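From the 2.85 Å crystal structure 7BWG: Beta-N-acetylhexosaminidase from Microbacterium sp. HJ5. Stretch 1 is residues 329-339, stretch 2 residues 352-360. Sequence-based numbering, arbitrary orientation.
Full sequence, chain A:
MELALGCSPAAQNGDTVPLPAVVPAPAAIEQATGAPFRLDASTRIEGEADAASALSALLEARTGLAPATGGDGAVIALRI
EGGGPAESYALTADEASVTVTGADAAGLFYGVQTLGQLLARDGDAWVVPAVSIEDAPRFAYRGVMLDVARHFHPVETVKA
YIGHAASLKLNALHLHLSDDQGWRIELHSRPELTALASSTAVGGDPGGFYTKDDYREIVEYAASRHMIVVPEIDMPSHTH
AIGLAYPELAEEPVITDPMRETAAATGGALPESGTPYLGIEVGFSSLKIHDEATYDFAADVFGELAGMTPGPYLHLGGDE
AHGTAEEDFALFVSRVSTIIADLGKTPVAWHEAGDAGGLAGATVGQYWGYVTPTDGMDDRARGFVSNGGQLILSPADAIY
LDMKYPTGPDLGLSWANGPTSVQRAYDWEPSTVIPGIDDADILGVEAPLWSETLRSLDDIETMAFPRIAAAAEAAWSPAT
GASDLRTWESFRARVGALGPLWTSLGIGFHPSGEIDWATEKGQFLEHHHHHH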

# COMPACT_ATOMS: atom_id res chain seq x y z
N PHE A 329 25.17 0.77 13.85
CA PHE A 329 23.74 0.76 14.15
C PHE A 329 23.09 2.08 13.77
O PHE A 329 21.93 2.10 13.34
CB PHE A 329 23.51 0.46 15.63
N ALA A 330 23.82 3.19 13.92
CA ALA A 330 23.29 4.49 13.50
C ALA A 330 23.11 4.54 11.99
O ALA A 330 22.09 5.04 11.50
CB ALA A 330 24.21 5.61 13.97
N LEU A 331 24.09 4.03 11.23
CA LEU A 331 23.97 4.04 9.78
C LEU A 331 22.86 3.12 9.30
O LEU A 331 22.20 3.40 8.30
CB LEU A 331 25.31 3.65 9.14
N PHE A 332 22.64 2.01 10.00
CA PHE A 332 21.59 1.08 9.61
C PHE A 332 20.21 1.72 9.73
O PHE A 332 19.46 1.81 8.76
CB PHE A 332 21.66 -0.20 10.46
CG PHE A 332 20.59 -1.20 10.14
CD1 PHE A 332 19.36 -1.16 10.79
CD2 PHE A 332 20.81 -2.18 9.19
CE1 PHE A 332 18.38 -2.07 10.49
CE2 PHE A 332 19.82 -3.11 8.90
CZ PHE A 332 18.61 -3.05 9.54
N VAL A 333 19.86 2.18 10.94
CA VAL A 333 18.57 2.81 11.14
C VAL A 333 18.45 4.12 10.37
O VAL A 333 17.34 4.58 10.09
CB VAL A 333 18.29 3.03 12.64
CG1 VAL A 333 18.31 1.69 13.38
CG2 VAL A 333 19.30 3.98 13.24
N SER A 334 19.58 4.74 10.02
CA SER A 334 19.54 5.90 9.14
C SER A 334 19.06 5.52 7.75
O SER A 334 18.41 6.33 7.07
CB SER A 334 20.91 6.57 9.06
OG SER A 334 21.38 6.93 10.35
N ARG A 335 19.37 4.30 7.30
CA ARG A 335 19.02 3.88 5.96
C ARG A 335 17.57 3.40 5.88
O ARG A 335 16.82 3.81 5.00
CB ARG A 335 19.97 2.78 5.49
N VAL A 336 17.17 2.53 6.81
CA VAL A 336 15.85 1.90 6.72
C VAL A 336 14.75 2.91 7.01
O VAL A 336 13.67 2.85 6.41
CB VAL A 336 15.77 0.68 7.66
CG1 VAL A 336 16.69 -0.42 7.18
CG2 VAL A 336 16.10 1.08 9.09
N SER A 337 14.99 3.85 7.92
CA SER A 337 13.98 4.86 8.22
C SER A 337 13.76 5.79 7.04
O SER A 337 12.63 6.18 6.75
CB SER A 337 14.38 5.65 9.46
OG SER A 337 15.75 6.01 9.41
N THR A 338 14.84 6.16 6.34
CA THR A 338 14.69 6.91 5.10
C THR A 338 13.97 6.08 4.05
O THR A 338 13.20 6.63 3.24
CB THR A 338 16.06 7.35 4.58
OG1 THR A 338 16.89 7.75 5.69
CG2 THR A 338 15.92 8.51 3.61
N ILE A 339 14.19 4.77 4.04
CA ILE A 339 13.47 3.89 3.13
C ILE A 339 11.98 3.92 3.44
O ILE A 339 11.14 4.05 2.54
CB ILE A 339 14.03 2.46 3.21
CG1 ILE A 339 15.35 2.36 2.44
CG2 ILE A 339 13.03 1.45 2.69
CD1 ILE A 339 16.23 1.21 2.87
N GLU A 352 16.23 3.31 21.48
CA GLU A 352 17.67 3.07 21.41
C GLU A 352 18.27 3.47 20.07
O GLU A 352 19.49 3.33 19.90
CB GLU A 352 17.96 1.59 21.69
N ALA A 353 17.47 3.95 19.12
CA ALA A 353 17.96 4.35 17.81
C ALA A 353 17.94 5.87 17.64
O ALA A 353 17.83 6.38 16.52
CB ALA A 353 17.13 3.70 16.70
N GLY A 354 18.07 6.60 18.75
CA GLY A 354 17.95 8.05 18.74
C GLY A 354 19.24 8.81 18.54
O GLY A 354 19.23 9.98 18.16
N ASP A 355 20.37 8.15 18.82
CA ASP A 355 21.66 8.78 18.58
C ASP A 355 22.00 8.87 17.10
O ASP A 355 22.98 9.54 16.75
CB ASP A 355 22.76 8.01 19.32
CG ASP A 355 22.80 8.32 20.80
OD1 ASP A 355 22.42 9.45 21.18
OD2 ASP A 355 23.21 7.44 21.58
N ALA A 356 21.21 8.24 16.23
CA ALA A 356 21.51 8.19 14.81
C ALA A 356 21.42 9.57 14.17
O ALA A 356 20.80 10.50 14.71
CB ALA A 356 20.57 7.22 14.10
N GLY A 357 22.03 9.69 13.00
CA GLY A 357 22.02 10.94 12.26
C GLY A 357 21.01 10.94 11.13
O GLY A 357 20.77 11.98 10.50
N GLY A 358 20.41 9.78 10.85
CA GLY A 358 19.40 9.65 9.82
C GLY A 358 17.99 9.77 10.37
O GLY A 358 17.76 9.97 11.56
N LEU A 359 17.03 9.65 9.45
CA LEU A 359 15.60 9.76 9.73
C LEU A 359 15.19 11.17 10.13
O LEU A 359 15.97 11.91 10.73
CB LEU A 359 15.17 8.78 10.83
N ALA A 360 13.96 11.56 9.78
CA ALA A 360 13.42 12.86 10.14
C ALA A 360 11.96 12.68 10.52
O ALA A 360 11.16 12.20 9.70
CB ALA A 360 13.56 13.86 8.98

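Residues 329-339 lie within a longer helix, and residues 352-360, which form no regular helix or strand, run along one flank of that helix. The two backbones come very near each other: the CA atoms of Ser334 and Gly358 are 3.8 Å apart, and those of Ala330 and Ala356 4.3 Å. Such spacing leaves little room for side chains, and most of the residues that meet here are alanine, glycine or serine, with 304 Å² buried in all.

The apolar part of the contact centres on Ala356, whose CA-to-CB bond points toward the helix. Its CB lies 4.0 Å from Ala330 CB and 3.6 Å from Val333 CG2, so that the methyl group packs against residues from adjacent turns. In the m rotamer (chi1 -60°) both Val333 methyls, CG1 and CG2, lie 4.1 Å from Ala353 CB, and CG2 also comes within 3.6 Å of Ala356 CB. The branched side chain thereby spans two alanines three positions apart in the second stretch.

Ser334 supplies the polar link. Its CA-to-CB bond points sideways, but the m rotamer (chi1 -57°) carries the hydroxyl back along the helix, where OG donates a very short hydrogen bond of 2.3 Å to Ala330 O. Ala330 O also accepts the backbone hydrogen bond from Ser334 N at 2.9 Å. In this position Ser334 OG also accepts a hydrogen bond from Gly358 N at 3.1 Å; the N-H...O angle of 123° makes it weak. The hydroxyl thus joins the helix backbone to the loop backbone, with its proton directed to the former. Gly358 suits this close approach, since an ideal CB there would point toward the helix and fall 2.2 Å from Ser334 CB, a clash.

Thr338, one turn further on, repeats the intrahelical pattern. Its m rotamer (chi1 -39°) brings OG1 to Ser334 O, to which it donates a very short hydrogen bond of 2.5 Å. Toward the loop it makes only a peripheral approach, with OG1 4.2 Å from Leu359 N.

Ser337 differs from both in taking the p rotamer (chi1 45°). Its CA-to-CB bond points toward the loop, and OG lies 3.2 Å from Leu359 CB, a close contact rather than a polar interaction. Ser337 OG is also modelled 2.2 Å from Val333 O, too short to be a hydrogen bond, so its exact placement deserves caution at 2.85 Å resolution. Leu359 is modelled only to CB, which leaves the packing of its outer side chain undefined.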